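Local coordinates for xylan esterase 1 (Thermoanaerobacterium sp. 'JW/SL YS485', PDB 3FCY), which probably removes acetyl groups from acetylated xylan and from cephalosporin C, as an alpha/beta-hydrolase esterase of carbohydrate esterase family 7, at residues A[85-90]-A[184-189]; A[96-101]-A[119-124]; A[112-117]-A[138-143]. All coordinates share one frame; numbering follows the deposited sequence.

Contact 1 (A[85-90]-A[184-189]); sequences LYFTGV and TAQLAG
Gln186 and Leu187, neighbours on helix 176-192, receive the ring of Phe87 and the loop that follows it at the end of strand 80-88. Gln186 is fully extended: CG lies opposite the backbone N, and the straight chain carries the amide past the ring to the backbone beyond it. There Gln186 NE2 donates to the carbonyl oxygen Thr88 O at 2.9 Å. The bond is bent, with 136° at the hydrogen, and the acceptor lies well out of the amide plane. The other half of the amide is used as well. Gln186 OE1 accepts from a water at 2.9 Å, and the same water takes the N-H of Val90, so both ends of the buried amide are tied to the main chain at the end of the strand and just past it, one directly and one through water. Gln186 OE1 also sits 3.2 Å from Gly89 CA, a close approach that suits a residue without a side chain.

Phe87 lies alongside the glutamine. Its ring presents an edge to the amide, Phe87 CE2 lying 3.5 Å from Gln186 OE1 close to the ring plane, and ring and amide planes are 73° apart. The electropositive ring hydrogens thus face the amide oxygen. Farther round the rim, Phe87 CE1 meets Leu187 CD1 at 3.9 Å, and Phe87 CZ meets Leu187 CB at 4.0 Å. Leucine fits here because it is branched: CD1 touches the phenylalanine, while the side chain also reaches Val138 and Met140 of strand 136-140. Val64 and Pro66 flank Gln186 from a nearby loop.

The axes of 85-88 and 184-189 approach to 10.2 Å, at 119° between their directions, a spacing taken up by the Phe87 ring, Leu187 and the glutamine chain. Such a helix, laid across one face of a central sheet, is a basic feature of the alpha/beta-hydrolase fold.

Contact 2 (A[96-101]-A[119-124]); sequences HAKYIK and SNSGDW
A cation-pi contact and an Asx turn shape the loop after strand 108-114, where Lys98 of strand 94-102 runs beneath Trp124 and ends among the backbone and hydroxyl oxygens of the loop. The lysine aliphatic chain follows the length of the indole: Lys98 CB lies 3.7 Å from Trp124 CZ3 at the six-membered ring, and Lys98 CE stands over the five-membered ring, 3.5 Å from its centroid and only 10° off the normal, a CH-pi contact. A long flexible residue is well suited to this, since its methylenes pave the ring face and its charge is carried past it.

The last torsion turns the chain aside (chi4 58°), bringing the ammonium to the loop. Lys98 NZ donates to Gly122 O at 2.8 Å and to Ser121 OG at 2.9 Å, while remaining over the indole face, 4.7 Å from the five-membered ring centroid of Trp124. Gly122 has a positive phi, which glycine adopts readily, and Gly122 N donates to Asn120 OD1 at 2.6 Å, closing the Asx turn. At the indole rim, Ile100 CG1 meets Trp124 CE3 at 3.7 Å in the ring plane, so an apolar branch abuts the edge as the lysine takes the face. Putting an alanine at Trp124 would probably leave the Lys98 methylenes without their cover and the ammonium without its aromatic partner, and open a gap beside Ile100.

Trp124 also stacks with Phe75. The backbone N of Trp124 hydrogen-bonds Asp335 of a neighbouring subunit, and the Asp123 carboxylate holds Gly332 and Asp335 of that subunit. Lysine over tryptophan is here a cation-pi and CH-pi contact that holds a loop, turned by an Asx turn, against one face of the alpha/beta-hydrolase sheet, beside a subunit interface.

Contact 3 (A[112-117]-A[138-143]); sequences IRFHGY and VAMDVR
Arg113 and Ala139 pair in parallel strands of a beta-alpha-beta unit of the alpha/beta-hydrolase sheet: Arg113 N donates to Val138 O at 2.7 Å, and Met140 N donates to Arg113 O. On one face Phe114 CE1 packs on Met140 CB, with the sulfur at the ring edge in a Met-aromatic contact. Beyond, the two segments diverge, a water joins His115 N to Met140 O, and the imidazole of His115 spans the gap.

From its backbone, His115 CB leans on Asn120 O, and CG sits between N and C (chi1 67°), which swings the ring toward segment 138-143. His115 CD2 comes within 3.3 Å of Met140 O. On the far rim His115 ND1 donates to Gly116 O at 2.7 Å, in the ring plane, fixing the ring's rotation. His115 CE1 packs against Val142 CG2 at 3.6 Å. Histidine suits the place because it can give on one nitrogen and take on the other, joining the two loops that leave the C-terminal ends of the paired strands; Tyr117, a predicted substrate-binding residue, comes two positions later. At the tip, His115 NE2 accepts from Val142 N at 3.0 Å, nearly straight (164°) though 23° out of the ring plane.

How the contacts relate
Contacts 1 and 3 are buried in the body of the fold, whereas contact 2 is only partly buried and borders another subunit. All three reach the same sheet. Contact 1 joins helix 176-192 to it on the face that bears Met140 and Phe114; contact 2 lies on the opposite face, and contact 3 joins two neighbouring strands within the sheet. Their chemistry follows: an amide bonded to backbone, beside aromatic and leucine packing, in contact 1, a charged ammonium over an indole in contact 2, backbone bonds and imidazole in contact 3. Asp141 couples contacts 2 and 3 by accepting from Ser121 N and His96 ND1, and Arg143 reaches Val90 O of contact 1.

Contact 1 (A[85-90]-A[184-189])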
# COMPACT_ATOMS: atom_id res chain seq x y z
N LEU A 85 1.57 42.10 -3.30
CA LEU A 85 2.03 42.77 -4.51
C LEU A 85 1.46 42.10 -5.76
O LEU A 85 1.45 40.88 -5.87
CB LEU A 85 3.56 42.75 -4.55
CG LEU A 85 4.29 43.43 -5.71
CD1 LEU A 85 5.75 43.66 -5.33
CD2 LEU A 85 4.19 42.57 -6.96
N TYR A 86 0.97 42.92 -6.69
CA TYR A 86 0.42 42.42 -7.94
C TYR A 86 1.05 43.12 -9.12
O TYR A 86 1.26 44.33 -9.09
CB TYR A 86 -1.09 42.65 -8.01
CG TYR A 86 -1.87 42.06 -6.86
CD1 TYR A 86 -1.98 42.76 -5.65
CD2 TYR A 86 -2.48 40.82 -6.96
CE1 TYR A 86 -2.69 42.23 -4.58
CE2 TYR A 86 -3.20 40.28 -5.90
CZ TYR A 86 -3.30 41.00 -4.71
OH TYR A 86 -3.99 40.48 -3.65
N PHE A 87 1.38 42.35 -10.15
CA PHE A 87 1.95 42.93 -11.35
C PHE A 87 1.46 42.14 -12.55
O PHE A 87 1.07 40.98 -12.42
CB PHE A 87 3.49 42.92 -11.31
CG PHE A 87 4.11 41.55 -11.38
CD1 PHE A 87 4.25 40.77 -10.23
CD2 PHE A 87 4.58 41.06 -12.59
CE1 PHE A 87 4.86 39.52 -10.29
CE2 PHE A 87 5.19 39.81 -12.66
CZ PHE A 87 5.34 39.04 -11.51
N THR A 88 1.45 42.77 -13.71
CA THR A 88 0.99 42.10 -14.92
C THR A 88 2.16 41.46 -15.65
O THR A 88 3.16 42.11 -15.92
CB THR A 88 0.27 43.10 -15.86
OG1 THR A 88 -0.86 43.66 -15.18
CG2 THR A 88 -0.20 42.40 -17.12
N GLY A 89 2.03 40.17 -15.94
CA GLY A 89 3.07 39.45 -16.64
C GLY A 89 2.70 39.30 -18.10
O GLY A 89 1.76 39.96 -18.57
N VAL A 90 3.40 38.45 -18.83
CA VAL A 90 3.10 38.26 -20.25
C VAL A 90 1.69 37.71 -20.41
O VAL A 90 1.16 37.04 -19.52
CB VAL A 90 4.11 37.29 -20.93
CG1 VAL A 90 5.50 37.93 -20.94
CG2 VAL A 90 4.14 35.95 -20.20
N THR A 184 9.08 34.97 -13.12
CA THR A 184 10.14 35.03 -12.11
C THR A 184 11.18 36.08 -12.51
O THR A 184 11.65 36.84 -11.67
CB THR A 184 10.85 33.66 -11.89
OG1 THR A 184 11.70 33.34 -13.00
CG2 THR A 184 9.82 32.54 -11.70
N ALA A 185 11.54 36.11 -13.79
CA ALA A 185 12.53 37.06 -14.29
C ALA A 185 12.02 38.49 -14.14
O ALA A 185 12.75 39.38 -13.72
CB ALA A 185 12.85 36.77 -15.76
N GLN A 186 10.75 38.69 -14.50
CA GLN A 186 10.13 40.00 -14.42
C GLN A 186 10.06 40.45 -12.96
O GLN A 186 10.33 41.60 -12.65
CB GLN A 186 8.72 39.95 -15.02
CG GLN A 186 7.96 41.27 -14.98
CD GLN A 186 6.63 41.21 -15.71
OE1 GLN A 186 6.13 40.12 -16.03
NE2 GLN A 186 6.03 42.37 -15.97
N LEU A 187 9.69 39.52 -12.08
CA LEU A 187 9.59 39.84 -10.66
C LEU A 187 10.96 40.21 -10.09
O LEU A 187 11.06 41.09 -9.24
CB LEU A 187 9.00 38.66 -9.88
CG LEU A 187 8.88 38.85 -8.36
CD1 LEU A 187 8.02 40.07 -8.07
CD2 LEU A 187 8.27 37.61 -7.72
N ALA A 188 12.01 39.54 -10.56
CA ALA A 188 13.36 39.83 -10.07
C ALA A 188 13.74 41.27 -10.43
O ALA A 188 14.36 41.97 -9.63
CB ALA A 188 14.37 38.85 -10.69
N GLY A 189 13.34 41.70 -11.62
CA GLY A 189 13.63 43.06 -12.06
C GLY A 189 12.84 44.07 -11.27
O GLY A 189 13.34 45.15 -10.93
O HOH W 1 6.04 37.57 -17.35

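Contact 2 (A[96-101]-A[119-124])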
# COMPACT_ATOMS: atom_id res chain seq x y z
N HIS A 96 0.67 37.48 -8.49
CA HIS A 96 0.68 37.86 -7.09
C HIS A 96 1.90 37.34 -6.33
O HIS A 96 2.41 36.26 -6.63
CB HIS A 96 -0.60 37.39 -6.39
CG HIS A 96 -0.56 37.52 -4.90
ND1 HIS A 96 -0.04 36.54 -4.08
CD2 HIS A 96 -0.98 38.51 -4.08
CE1 HIS A 96 -0.13 36.93 -2.82
NE2 HIS A 96 -0.70 38.12 -2.79
N ALA A 97 2.35 38.12 -5.36
CA ALA A 97 3.48 37.75 -4.53
C ALA A 97 3.38 38.46 -3.19
O ALA A 97 2.93 39.61 -3.13
CB ALA A 97 4.80 38.13 -5.21
N LYS A 98 3.75 37.77 -2.13
CA LYS A 98 3.76 38.38 -0.81
C LYS A 98 4.99 39.28 -0.84
O LYS A 98 5.97 38.95 -1.51
CB LYS A 98 3.93 37.32 0.29
CG LYS A 98 2.65 36.55 0.64
CD LYS A 98 2.91 35.55 1.76
CE LYS A 98 1.61 35.01 2.33
NZ LYS A 98 0.77 34.35 1.29
N TYR A 99 4.93 40.40 -0.14
CA TYR A 99 6.04 41.35 -0.11
C TYR A 99 6.18 41.92 1.29
O TYR A 99 5.30 42.62 1.78
CB TYR A 99 5.79 42.46 -1.14
CG TYR A 99 6.69 43.68 -1.07
CD1 TYR A 99 8.06 43.56 -0.82
CD2 TYR A 99 6.18 44.95 -1.32
CE1 TYR A 99 8.90 44.69 -0.83
CE2 TYR A 99 7.00 46.08 -1.33
CZ TYR A 99 8.36 45.94 -1.08
OH TYR A 99 9.16 47.06 -1.12
N ILE A 100 7.29 41.58 1.95
CA ILE A 100 7.56 42.04 3.30
C ILE A 100 8.79 42.95 3.29
O ILE A 100 9.87 42.55 2.86
CB ILE A 100 7.81 40.87 4.26
CG1 ILE A 100 6.70 39.82 4.11
CG2 ILE A 100 7.86 41.37 5.69
CD1 ILE A 100 6.95 38.54 4.88
N LYS A 101 8.61 44.17 3.78
CA LYS A 101 9.67 45.16 3.81
C LYS A 101 9.99 45.54 5.25
O LYS A 101 9.12 45.98 5.99
CB LYS A 101 9.21 46.40 3.03
CG LYS A 101 10.22 47.52 2.95
CD LYS A 101 9.60 48.73 2.27
CE LYS A 101 10.56 49.91 2.25
NZ LYS A 101 9.93 51.11 1.63
N SER A 119 1.44 24.22 -4.80
CA SER A 119 1.35 24.96 -3.55
C SER A 119 1.20 26.46 -3.81
O SER A 119 0.68 26.86 -4.85
CB SER A 119 2.61 24.72 -2.70
OG SER A 119 2.46 25.27 -1.40
N ASN A 120 1.65 27.28 -2.86
CA ASN A 120 1.58 28.73 -3.00
C ASN A 120 2.65 29.36 -2.09
O ASN A 120 3.43 28.65 -1.47
CB ASN A 120 0.18 29.25 -2.62
CG ASN A 120 -0.22 28.89 -1.21
OD1 ASN A 120 0.59 28.95 -0.28
ND2 ASN A 120 -1.49 28.53 -1.03
N SER A 121 2.66 30.69 -2.02
CA SER A 121 3.64 31.41 -1.22
C SER A 121 3.61 31.09 0.28
O SER A 121 4.51 31.48 1.02
CB SER A 121 3.47 32.92 -1.43
OG SER A 121 2.21 33.37 -0.97
N GLY A 122 2.57 30.39 0.72
CA GLY A 122 2.47 30.01 2.12
C GLY A 122 2.05 31.09 3.11
O GLY A 122 1.33 32.02 2.76
N ASP A 123 2.48 30.93 4.36
CA ASP A 123 2.16 31.87 5.43
C ASP A 123 3.15 33.04 5.44
O ASP A 123 4.23 32.96 4.86
CB ASP A 123 2.21 31.16 6.78
CG ASP A 123 0.91 30.44 7.11
OD1 ASP A 123 0.32 29.80 6.21
OD2 ASP A 123 0.48 30.50 8.28
N TRP A 124 2.76 34.13 6.10
CA TRP A 124 3.62 35.30 6.19
C TRP A 124 4.74 35.12 7.21
O TRP A 124 5.91 35.40 6.92
CB TRP A 124 2.83 36.54 6.61
CG TRP A 124 1.85 37.03 5.61
CD1 TRP A 124 0.55 36.63 5.47
CD2 TRP A 124 2.10 37.98 4.57
NE1 TRP A 124 -0.03 37.28 4.40
CE2 TRP A 124 0.90 38.11 3.83
CE3 TRP A 124 3.21 38.73 4.20
CZ2 TRP A 124 0.79 38.96 2.73
CZ3 TRP A 124 3.11 39.58 3.10
CH2 TRP A 124 1.91 39.69 2.38

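Contact 3 (A[112-117]-A[138-143])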
# COMPACT_ATOMS: atom_id res chain seq x y z
N ILE A 112 13.91 36.30 -2.91
CA ILE A 112 12.68 35.97 -3.61
C ILE A 112 12.48 34.46 -3.52
O ILE A 112 13.29 33.68 -4.04
CB ILE A 112 12.73 36.37 -5.10
CG1 ILE A 112 13.07 37.86 -5.24
CG2 ILE A 112 11.37 36.09 -5.75
CD1 ILE A 112 13.27 38.31 -6.69
N ARG A 113 11.41 34.04 -2.85
CA ARG A 113 11.12 32.62 -2.70
C ARG A 113 10.10 32.13 -3.73
O ARG A 113 9.17 32.86 -4.09
CB ARG A 113 10.58 32.32 -1.30
CG ARG A 113 11.63 32.13 -0.22
CD ARG A 113 10.96 31.81 1.11
NE ARG A 113 11.88 31.29 2.12
CZ ARG A 113 12.47 30.10 2.07
NH1 ARG A 113 12.24 29.29 1.04
NH2 ARG A 113 13.28 29.71 3.04
N PHE A 114 10.30 30.91 -4.20
CA PHE A 114 9.41 30.27 -5.16
C PHE A 114 8.93 28.98 -4.50
O PHE A 114 9.69 28.30 -3.81
CB PHE A 114 10.16 30.02 -6.47
CG PHE A 114 10.61 31.28 -7.15
CD1 PHE A 114 9.67 32.24 -7.55
CD2 PHE A 114 11.96 31.54 -7.36
CE1 PHE A 114 10.08 33.43 -8.15
CE2 PHE A 114 12.38 32.73 -7.97
CZ PHE A 114 11.44 33.68 -8.36
N HIS A 115 7.66 28.63 -4.72
CA HIS A 115 7.08 27.46 -4.07
C HIS A 115 6.98 26.16 -4.86
O HIS A 115 7.21 26.12 -6.07
CB HIS A 115 5.69 27.83 -3.55
CG HIS A 115 4.69 28.10 -4.63
ND1 HIS A 115 4.18 27.10 -5.44
CD2 HIS A 115 4.14 29.26 -5.06
CE1 HIS A 115 3.35 27.64 -6.32
NE2 HIS A 115 3.31 28.94 -6.11
N GLY A 116 6.63 25.10 -4.13
CA GLY A 116 6.48 23.78 -4.71
C GLY A 116 5.28 23.64 -5.63
O GLY A 116 4.37 24.46 -5.62
N TYR A 117 5.30 22.57 -6.41
CA TYR A 117 4.25 22.26 -7.38
C TYR A 117 2.87 22.11 -6.72
O TYR A 117 2.69 21.27 -5.84
CB TYR A 117 4.64 20.96 -8.10
CG TYR A 117 4.01 20.74 -9.45
CD1 TYR A 117 3.53 21.81 -10.21
CD2 TYR A 117 3.96 19.46 -10.01
CE1 TYR A 117 3.01 21.61 -11.49
CE2 TYR A 117 3.45 19.25 -11.29
CZ TYR A 117 2.98 20.33 -12.02
OH TYR A 117 2.47 20.11 -13.29
N VAL A 138 10.25 38.47 -0.71
CA VAL A 138 9.16 38.35 -1.67
C VAL A 138 8.92 36.87 -1.98
O VAL A 138 9.87 36.12 -2.16
CB VAL A 138 9.49 39.10 -2.99
CG1 VAL A 138 8.33 39.00 -3.96
CG2 VAL A 138 9.82 40.56 -2.70
N ALA A 139 7.65 36.47 -2.02
CA ALA A 139 7.29 35.08 -2.31
C ALA A 139 6.19 35.10 -3.37
O ALA A 139 5.05 35.46 -3.08
CB ALA A 139 6.80 34.38 -1.05
N MET A 140 6.54 34.69 -4.59
CA MET A 140 5.62 34.68 -5.72
C MET A 140 4.73 33.45 -5.82
O MET A 140 5.13 32.34 -5.47
CB MET A 140 6.43 34.80 -7.02
CG MET A 140 5.59 34.97 -8.29
SD MET A 140 6.56 34.71 -9.80
CE MET A 140 6.31 32.95 -10.06
N ASP A 141 3.50 33.66 -6.29
CA ASP A 141 2.56 32.57 -6.49
C ASP A 141 2.64 32.22 -7.97
O ASP A 141 2.66 33.12 -8.82
CB ASP A 141 1.12 32.97 -6.16
CG ASP A 141 0.86 33.04 -4.67
OD1 ASP A 141 1.56 32.33 -3.91
OD2 ASP A 141 -0.06 33.77 -4.26
N VAL A 142 2.72 30.93 -8.28
CA VAL A 142 2.78 30.49 -9.67
C VAL A 142 1.38 30.58 -10.27
O VAL A 142 0.39 30.32 -9.59
CB VAL A 142 3.29 29.03 -9.77
CG1 VAL A 142 3.16 28.53 -11.21
CG2 VAL A 142 4.76 28.96 -9.33
N ARG A 143 1.32 30.97 -11.54
CA ARG A 143 0.04 31.08 -12.25
C ARG A 143 -0.81 29.82 -12.11
O ARG A 143 -0.31 28.71 -12.28
CB ARG A 143 0.27 31.33 -13.74
CG ARG A 143 1.02 32.60 -14.08
CD ARG A 143 1.16 32.76 -15.58
NE ARG A 143 1.87 33.99 -15.92
CZ ARG A 143 1.75 34.63 -17.07
NH1 ARG A 143 0.95 34.17 -18.02
NH2 ARG A 143 2.43 35.76 -17.27
O HOH W 2 6.58 31.49 -3.09
O HOH W 3 6.82 30.52 -6.92
O HOH W 4 0.31 29.54 -6.73